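Local coordinates for protein DNA polymerase III beta subunit (Streptococcus pyogenes, PDB 2AVT) that probably encircles DNA as a ring-shaped dimeric sliding clamp and tethers the replicative polymerase to its template, as other bacterial beta clamps do, at residues 52-57 / 238-243; 127-132 / 228-233. One frame throughout, in Å; residues are numbered along the deposited sequence.

Contact 1: residues 52-57 / 238-243; sequences ISIENT and ISFYTR
Phe240 lies against Ile52 and Ile54 where two antiparallel strands, 52-57 and 238-243, join the N-terminal and central domains of a DNA-clamp fold into one continuous sheet. The short antiparallel strand axes come within 4.7 Å, and four backbone hydrogen bonds link the hydrogen-bonded pairs Ser53-Tyr241 and Glu55-Ser239; the straightest, Glu55 N to Ser239 O, spans 2.9 Å with 174° at the hydrogen. The face bearing Ile52, Ile54 and Phe240 is the tightly packed one. In Phe240, CG is anti to the backbone N (chi1 -174°), and the ring it carries meets Ile54 obliquely, CD2 3.5 Å from Ile54 CG1. Farther out, its CZ stands 4.1 Å from Ile52 CG2. Val214 of helix 205-214 touches both Ile54 and Phe240, so this face is turned to the helical layer. Thr242 OG1, 3.9 Å from Ile52 CG2, is buried here without a polar partner in the model. The other face, with Ser53, Glu55, Ser239 and Tyr241, is looser and partly exposed. There the Glu55 carboxylate and the Tyr241 ring are inclined by 29°, and their nearest approach, OE2 to CE1, is 4.1 Å. A water bridges the pair instead: it donates to Glu55 OE1 at 2.6 Å and is hydrogen-bonded to Tyr241 OH at 3.1 Å.

Contact 2: residues 127-132 / 228-233; sequences QEVSTE and PSQILF
The nearest CA pair, Val129 and Leu232, is 6.9 Å apart; an irregular connector, 127-132, passes over a strand of the clamp sheet without pairing with it. The connector leads from strand 111-116 of the N-terminal domain to strand 135-138. Residues 228 and 229 lie in the loop or turn leading into strand 230-234, and 230-233 already belong to that strand. With this spacing the contact rests on side chains. The Val129 CA-CB bond points at the strand; CG2, anti to the carbonyl carbon, lies 4.2 Å from Gln230 CG, while Val129 CB lies 4.3 Å from Leu232 CD2. Phe225, on neighbouring strand 221-226, touches both Val129 and Leu232 and extends this apolar patch. In Gln230, chi2 of 169° carries CD out from the strand toward the connector, and the side chain crosses that of Gln127 at a slant. The modelled approach of Gln230 NE2 to the Gln127 carbonyl is too short to be credible, so the amide's exact placement is doubtful. At the exposed margin the contact thins out to Gln127 CG, 4.3 Å from Ser229 OG.

From the N terminus, the chain first lays down strand 52-59, then completes the N-terminal domain and runs through the connector 127-132 into strand 135-138 and the central domain. Contact 2 closes when the chain returns at 228-233, with 95 residues between its segments; contact 1 closes directly afterwards at 238-243, around 180 residues. Contact 2 is therefore nested inside the loop of contact 1. Their centres are 10 Å apart, and strands 230-234 and 238-243 are consecutive neighbours in the same sheet, Phe240 O lying 2.7 Å from Phe233 N. Contact 1 pairs strand 52-59 with the last strand of the 221-243 run; contact 2 lays 127-132 beside the strand next to it.

Contact 1: residues 52-57 / 238-243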
ATOM      1  N   ILE A  52      -3.456 -21.271  11.827  1.00 30.35           N
ATOM      2  CA  ILE A  52      -4.182 -20.698  12.958  1.00 28.93           C
ATOM      3  C   ILE A  52      -5.683 -20.756  12.714  1.00 30.64           C
ATOM      4  O   ILE A  52      -6.142 -20.935  11.576  1.00 28.16           O
ATOM      5  CB  ILE A  52      -3.808 -19.209  13.222  1.00 28.16           C
ATOM      6  CG1 ILE A  52      -4.166 -18.351  12.013  1.00 29.58           C
ATOM      7  CG2 ILE A  52      -2.322 -19.078  13.532  1.00 27.05           C
ATOM      8  CD1 ILE A  52      -3.801 -16.883  12.177  1.00 30.64           C
ATOM      9  N   SER A  53      -6.437 -20.624  13.799  1.00 27.67           N
ATOM     10  CA  SER A  53      -7.888 -20.606  13.762  1.00 28.74           C
ATOM     11  C   SER A  53      -8.322 -19.548  14.765  1.00 29.48           C
ATOM     12  O   SER A  53      -7.789 -19.484  15.886  1.00 30.74           O
ATOM     13  CB  SER A  53      -8.487 -21.949  14.178  1.00 29.72           C
ATOM     14  OG  SER A  53      -8.171 -22.969  13.247  1.00 37.59           O
ATOM     15  N   ILE A  54      -9.273 -18.719  14.363  1.00 26.67           N
ATOM     16  CA  ILE A  54      -9.800 -17.677  15.233  1.00 26.52           C
ATOM     17  C   ILE A  54     -11.304 -17.834  15.397  1.00 26.28           C
ATOM     18  O   ILE A  54     -12.034 -17.893  14.407  1.00 26.12           O
ATOM     19  CB  ILE A  54      -9.529 -16.273  14.664  1.00 25.23           C
ATOM     20  CG1 ILE A  54      -8.025 -16.002  14.643  1.00 25.43           C
ATOM     21  CG2 ILE A  54     -10.226 -15.210  15.519  1.00 24.73           C
ATOM     22  CD1 ILE A  54      -7.672 -14.686  14.004  1.00 26.50           C
ATOM     23  N   GLU A  55     -11.751 -17.941  16.647  1.00 24.97           N
ATOM     24  CA  GLU A  55     -13.174 -18.035  16.970  1.00 26.82           C
ATOM     25  C   GLU A  55     -13.471 -16.759  17.744  1.00 27.89           C
ATOM     26  O   GLU A  55     -13.036 -16.587  18.887  1.00 28.65           O
ATOM     27  CB  GLU A  55     -13.485 -19.271  17.817  1.00 28.60           C
ATOM     28  CG  GLU A  55     -13.639 -20.544  16.996  1.00 35.85           C
ATOM     29  CD  GLU A  55     -13.997 -21.761  17.832  1.00 39.83           C
ATOM     30  OE1 GLU A  55     -14.834 -21.685  18.732  1.00 41.69           O
ATOM     31  OE2 GLU A  55     -13.379 -22.899  17.521  1.00 40.18           O
ATOM     32  N   ASN A  56     -14.196 -15.855  17.101  1.00 26.91           N
ATOM     33  CA  ASN A  56     -14.511 -14.562  17.689  1.00 26.05           C
ATOM     34  C   ASN A  56     -16.015 -14.420  17.863  1.00 26.71           C
ATOM     35  O   ASN A  56     -16.791 -14.486  16.902  1.00 23.77           O
ATOM     36  CB  ASN A  56     -13.932 -13.459  16.793  1.00 24.93           C
ATOM     37  CG  ASN A  56     -14.106 -12.063  17.377  1.00 30.20           C
ATOM     38  OD1 ASN A  56     -14.354 -11.893  18.573  1.00 31.19           O
ATOM     39  ND2 ASN A  56     -13.954 -11.054  16.531  1.00 29.67           N
ATOM     40  N   THR A  57     -16.416 -14.231  19.114  1.00 25.13           N
ATOM     41  CA  THR A  57     -17.816 -14.125  19.461  1.00 25.93           C
ATOM     42  C   THR A  57     -18.284 -12.716  19.774  1.00 25.74           C
ATOM     43  O   THR A  57     -17.635 -11.984  20.525  1.00 27.55           O
ATOM     44  CB  THR A  57     -18.138 -15.018  20.688  1.00 25.28           C
ATOM     45  OG1 THR A  57     -17.915 -16.392  20.354  1.00 26.79           O
ATOM     46  CG2 THR A  57     -19.593 -14.829  21.124  1.00 26.88           C
ATOM     47  N   ILE A 238     -12.595 -14.074  22.510  1.00 30.80           N
ATOM     48  CA  ILE A 238     -11.728 -14.565  21.449  1.00 28.13           C
ATOM     49  C   ILE A 238     -10.915 -15.800  21.797  1.00 30.03           C
ATOM     50  O   ILE A 238     -10.244 -15.851  22.835  1.00 30.28           O
ATOM     51  CB  ILE A 238     -10.725 -13.487  21.009  1.00 26.77           C
ATOM     52  CG1 ILE A 238     -11.469 -12.231  20.551  1.00 24.59           C
ATOM     53  CG2 ILE A 238      -9.830 -14.040  19.906  1.00 25.98           C
ATOM     54  CD1 ILE A 238     -10.554 -11.050  20.296  1.00 24.36           C
ATOM     55  N   SER A 239     -10.983 -16.802  20.929  1.00 28.43           N
ATOM     56  CA  SER A 239     -10.188 -18.010  21.111  1.00 27.13           C
ATOM     57  C   SER A 239      -9.288 -18.087  19.884  1.00 26.80           C
ATOM     58  O   SER A 239      -9.755 -18.152  18.744  1.00 25.23           O
ATOM     59  CB  SER A 239     -11.075 -19.245  21.213  1.00 28.23           C
ATOM     60  OG  SER A 239     -11.775 -19.242  22.439  1.00 26.33           O
ATOM     61  N   PHE A 240      -7.990 -18.044  20.130  1.00 26.04           N
ATOM     62  CA  PHE A 240      -6.990 -18.071  19.072  1.00 26.61           C
ATOM     63  C   PHE A 240      -6.145 -19.348  19.210  1.00 26.47           C
ATOM     64  O   PHE A 240      -5.418 -19.518  20.200  1.00 26.33           O
ATOM     65  CB  PHE A 240      -6.121 -16.817  19.221  1.00 24.23           C
ATOM     66  CG  PHE A 240      -5.111 -16.611  18.123  1.00 28.47           C
ATOM     67  CD1 PHE A 240      -3.820 -17.102  18.248  1.00 29.97           C
ATOM     68  CD2 PHE A 240      -5.414 -15.835  17.017  1.00 29.48           C
ATOM     69  CE1 PHE A 240      -2.854 -16.816  17.297  1.00 30.84           C
ATOM     70  CE2 PHE A 240      -4.446 -15.546  16.063  1.00 29.83           C
ATOM     71  CZ  PHE A 240      -3.168 -16.037  16.205  1.00 28.22           C
ATOM     72  N   TYR A 241      -6.252 -20.242  18.227  1.00 26.02           N
ATOM     73  CA  TYR A 241      -5.486 -21.492  18.230  1.00 26.11           C
ATOM     74  C   TYR A 241      -4.343 -21.417  17.235  1.00 29.23           C
ATOM     75  O   TYR A 241      -4.455 -20.769  16.192  1.00 27.58           O
ATOM     76  CB  TYR A 241      -6.347 -22.689  17.828  1.00 26.92           C
ATOM     77  CG  TYR A 241      -7.516 -22.974  18.721  1.00 28.39           C
ATOM     78  CD1 TYR A 241      -8.659 -22.184  18.679  1.00 30.96           C
ATOM     79  CD2 TYR A 241      -7.495 -24.055  19.588  1.00 31.75           C
ATOM     80  CE1 TYR A 241      -9.752 -22.467  19.476  1.00 30.61           C
ATOM     81  CE2 TYR A 241      -8.588 -24.346  20.393  1.00 32.89           C
ATOM     82  CZ  TYR A 241      -9.709 -23.549  20.331  1.00 30.44           C
ATOM     83  OH  TYR A 241     -10.793 -23.831  21.131  1.00 32.72           O
ATOM     84  N   THR A 242      -3.249 -22.101  17.546  1.00 31.11           N
ATOM     85  CA  THR A 242      -2.103 -22.122  16.659  1.00 33.93           C
ATOM     86  C   THR A 242      -1.476 -23.504  16.615  1.00 36.44           C
ATOM     87  O   THR A 242      -1.292 -24.143  17.652  1.00 34.26           O
ATOM     88  CB  THR A 242      -1.009 -21.160  17.103  1.00 37.11           C
ATOM     89  OG1 THR A 242      -1.560 -19.851  17.296  1.00 41.93           O
ATOM     90  CG2 THR A 242       0.071 -21.107  16.041  1.00 35.79           C
ATOM     91  N   ARG A 243      -1.151 -23.958  15.406  1.00 36.29           N
ATOM     92  CA  ARG A 243      -0.517 -25.257  15.211  1.00 38.21           C
ATOM     93  C   ARG A 243       0.922 -25.150  15.709  1.00 35.54           C
ATOM     94  O   ARG A 243       1.566 -24.119  15.530  1.00 34.64           O
ATOM     95  CB  ARG A 243      -0.553 -25.623  13.722  1.00 40.00           C
ATOM     96  CG  ARG A 243       0.415 -26.706  13.273  1.00 43.99           C
ATOM     97  CD  ARG A 243       0.166 -27.029  11.799  1.00 47.86           C
ATOM     98  NE  ARG A 243       1.260 -27.770  11.173  1.00 48.69           N
ATOM     99  CZ  ARG A 243       2.459 -27.257  10.906  1.00 50.26           C
ATOM    100  NH1 ARG A 243       3.389 -28.006  10.321  1.00 51.46           N
ATOM    101  NH2 ARG A 243       2.729 -25.995  11.212  1.00 49.01           N
TER
HETATM  102  O   HOH W   1     -13.537 -22.489  20.820  1.00 43.21           O

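Contact 2: residues 127-132 / 228-233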
ATOM      1  N   GLN A 127      -9.671 -28.705  16.566  1.00 55.25           N
ATOM      2  CA  GLN A 127      -8.964 -29.666  17.399  1.00 57.59           C
ATOM      3  C   GLN A 127      -9.051 -29.004  18.767  1.00 57.24           C
ATOM      4  O   GLN A 127      -8.317 -28.072  19.060  1.00 56.97           O
ATOM      5  CB  GLN A 127      -7.501 -29.781  16.953  1.00 60.42           C
ATOM      6  CG  GLN A 127      -6.746 -30.968  17.535  1.00 64.62           C
ATOM      7  CD  GLN A 127      -7.381 -32.295  17.163  1.00 67.50           C
ATOM      8  OE1 GLN A 127      -8.255 -32.357  16.295  1.00 68.96           O
ATOM      9  NE2 GLN A 127      -6.934 -33.367  17.814  1.00 67.73           N
ATOM     10  N   GLU A 128      -9.977 -29.471  19.592  1.00 57.60           N
ATOM     11  CA  GLU A 128     -10.187 -28.894  20.911  1.00 57.35           C
ATOM     12  C   GLU A 128      -8.986 -28.999  21.846  1.00 56.10           C
ATOM     13  O   GLU A 128      -8.180 -29.919  21.745  1.00 55.41           O
ATOM     14  CB  GLU A 128     -11.411 -29.547  21.546  1.00 59.44           C
ATOM     15  CG  GLU A 128     -12.633 -29.485  20.643  1.00 63.78           C
ATOM     16  CD  GLU A 128     -13.799 -30.295  21.167  1.00 66.69           C
ATOM     17  OE1 GLU A 128     -13.695 -30.832  22.294  1.00 68.24           O
ATOM     18  OE2 GLU A 128     -14.821 -30.391  20.453  1.00 67.70           O
ATOM     19  N   VAL A 129      -8.875 -28.031  22.750  1.00 55.39           N
ATOM     20  CA  VAL A 129      -7.792 -28.003  23.724  1.00 53.68           C
ATOM     21  C   VAL A 129      -8.394 -27.839  25.115  1.00 53.92           C
ATOM     22  O   VAL A 129      -9.215 -26.951  25.343  1.00 52.93           O
ATOM     23  CB  VAL A 129      -6.826 -26.831  23.459  1.00 53.74           C
ATOM     24  CG1 VAL A 129      -5.767 -26.771  24.552  1.00 53.16           C
ATOM     25  CG2 VAL A 129      -6.168 -26.996  22.099  1.00 52.50           C
ATOM     26  N   SER A 130      -7.990 -28.704  26.041  1.00 54.74           N
ATOM     27  CA  SER A 130      -8.492 -28.651  27.412  1.00 55.03           C
ATOM     28  C   SER A 130      -8.390 -27.250  28.015  1.00 55.04           C
ATOM     29  O   SER A 130      -7.374 -26.570  27.866  1.00 53.34           O
ATOM     30  CB  SER A 130      -7.724 -29.642  28.284  1.00 56.20           C
ATOM     31  OG  SER A 130      -6.329 -29.447  28.146  1.00 58.79           O
ATOM     32  N   THR A 131      -9.450 -26.836  28.702  1.00 55.83           N
ATOM     33  CA  THR A 131      -9.509 -25.521  29.324  1.00 57.87           C
ATOM     34  C   THR A 131      -9.212 -25.581  30.822  1.00 59.33           C
ATOM     35  O   THR A 131      -9.634 -24.710  31.582  1.00 60.07           O
ATOM     36  CB  THR A 131     -10.902 -24.891  29.140  1.00 58.52           C
ATOM     37  OG1 THR A 131     -11.291 -24.984  27.765  1.00 59.34           O
ATOM     38  CG2 THR A 131     -10.881 -23.432  29.549  1.00 60.13           C
ATOM     39  N   GLU A 132      -8.485 -26.609  31.247  1.00 60.46           N
ATOM     40  CA  GLU A 132      -8.144 -26.758  32.659  1.00 60.83           C
ATOM     41  C   GLU A 132      -6.713 -26.294  32.922  1.00 60.22           C
ATOM     42  O   GLU A 132      -5.846 -26.436  32.064  1.00 61.31           O
ATOM     43  CB  GLU A 132      -8.316 -28.220  33.082  1.00 61.69           C
ATOM     44  CG  GLU A 132      -8.025 -28.493  34.547  1.00 63.86           C
ATOM     45  CD  GLU A 132      -8.591 -29.824  35.015  1.00 64.83           C
ATOM     46  OE1 GLU A 132      -9.284 -30.491  34.215  1.00 64.98           O
ATOM     47  OE2 GLU A 132      -8.348 -30.201  36.181  1.00 64.96           O
ATOM     48  N   PRO A 228      -0.460 -31.114  22.802  1.00 43.23           N
ATOM     49  CA  PRO A 228       0.767 -31.450  22.073  1.00 42.24           C
ATOM     50  C   PRO A 228       0.860 -30.807  20.688  1.00 42.56           C
ATOM     51  O   PRO A 228       1.937 -30.377  20.264  1.00 40.71           O
ATOM     52  CB  PRO A 228       0.713 -32.977  21.987  1.00 42.62           C
ATOM     53  CG  PRO A 228      -0.117 -33.365  23.182  1.00 42.43           C
ATOM     54  CD  PRO A 228      -1.209 -32.328  23.163  1.00 43.21           C
ATOM     55  N   SER A 229      -0.271 -30.731  19.993  1.00 41.75           N
ATOM     56  CA  SER A 229      -0.287 -30.180  18.641  1.00 43.67           C
ATOM     57  C   SER A 229      -0.549 -28.684  18.514  1.00 43.12           C
ATOM     58  O   SER A 229      -0.186 -28.076  17.509  1.00 43.84           O
ATOM     59  CB  SER A 229      -1.299 -30.950  17.781  1.00 44.01           C
ATOM     60  OG  SER A 229      -2.560 -31.023  18.424  1.00 45.79           O
ATOM     61  N   GLN A 230      -1.177 -28.082  19.515  1.00 42.59           N
ATOM     62  CA  GLN A 230      -1.444 -26.653  19.443  1.00 42.85           C
ATOM     63  C   GLN A 230      -1.556 -25.941  20.779  1.00 42.67           C
ATOM     64  O   GLN A 230      -1.644 -26.563  21.844  1.00 42.84           O
ATOM     65  CB  GLN A 230      -2.716 -26.383  18.628  1.00 44.20           C
ATOM     66  CG  GLN A 230      -3.784 -27.455  18.724  1.00 45.53           C
ATOM     67  CD  GLN A 230      -5.109 -27.018  18.116  1.00 46.19           C
ATOM     68  OE1 GLN A 230      -5.146 -26.288  17.127  1.00 46.84           O
ATOM     69  NE2 GLN A 230      -6.200 -27.474  18.703  1.00 41.99           N
ATOM     70  N   ILE A 231      -1.542 -24.616  20.703  1.00 39.28           N
ATOM     71  CA  ILE A 231      -1.663 -23.773  21.874  1.00 36.72           C
ATOM     72  C   ILE A 231      -2.887 -22.886  21.646  1.00 36.20           C
ATOM     73  O   ILE A 231      -3.150 -22.444  20.522  1.00 32.47           O
ATOM     74  CB  ILE A 231      -0.385 -22.922  22.062  1.00 37.74           C
ATOM     75  CG1 ILE A 231      -0.559 -21.941  23.219  1.00 38.65           C
ATOM     76  CG2 ILE A 231      -0.055 -22.187  20.783  1.00 40.51           C
ATOM     77  CD1 ILE A 231       0.666 -21.080  23.449  1.00 36.55           C
ATOM     78  N   LEU A 232      -3.655 -22.671  22.708  1.00 34.02           N
ATOM     79  CA  LEU A 232      -4.852 -21.850  22.643  1.00 32.35           C
ATOM     80  C   LEU A 232      -4.691 -20.599  23.501  1.00 33.50           C
ATOM     81  O   LEU A 232      -4.388 -20.694  24.692  1.00 31.83           O
ATOM     82  CB  LEU A 232      -6.065 -22.649  23.133  1.00 29.88           C
ATOM     83  CG  LEU A 232      -7.329 -21.894  23.579  1.00 30.17           C
ATOM     84  CD1 LEU A 232      -7.959 -21.119  22.422  1.00 27.95           C
ATOM     85  CD2 LEU A 232      -8.319 -22.898  24.135  1.00 28.81           C
ATOM     86  N   PHE A 233      -4.854 -19.433  22.883  1.00 32.13           N
ATOM     87  CA  PHE A 233      -4.800 -18.173  23.609  1.00 32.17           C
ATOM     88  C   PHE A 233      -6.262 -17.759  23.689  1.00 32.72           C
ATOM     89  O   PHE A 233      -6.945 -17.708  22.661  1.00 31.74           O
ATOM     90  CB  PHE A 233      -4.009 -17.110  22.844  1.00 31.23           C
ATOM     91  CG  PHE A 233      -2.566 -17.444  22.645  1.00 31.01           C
ATOM     92  CD1 PHE A 233      -2.160 -18.213  21.568  1.00 31.39           C
ATOM     93  CD2 PHE A 233      -1.604 -16.962  23.517  1.00 30.83           C
ATOM     94  CE1 PHE A 233      -0.829 -18.484  21.365  1.00 31.56           C
ATOM     95  CE2 PHE A 233      -0.267 -17.233  23.319  1.00 27.06           C
ATOM     96  CZ  PHE A 233       0.121 -17.992  22.244  1.00 33.08           C
TER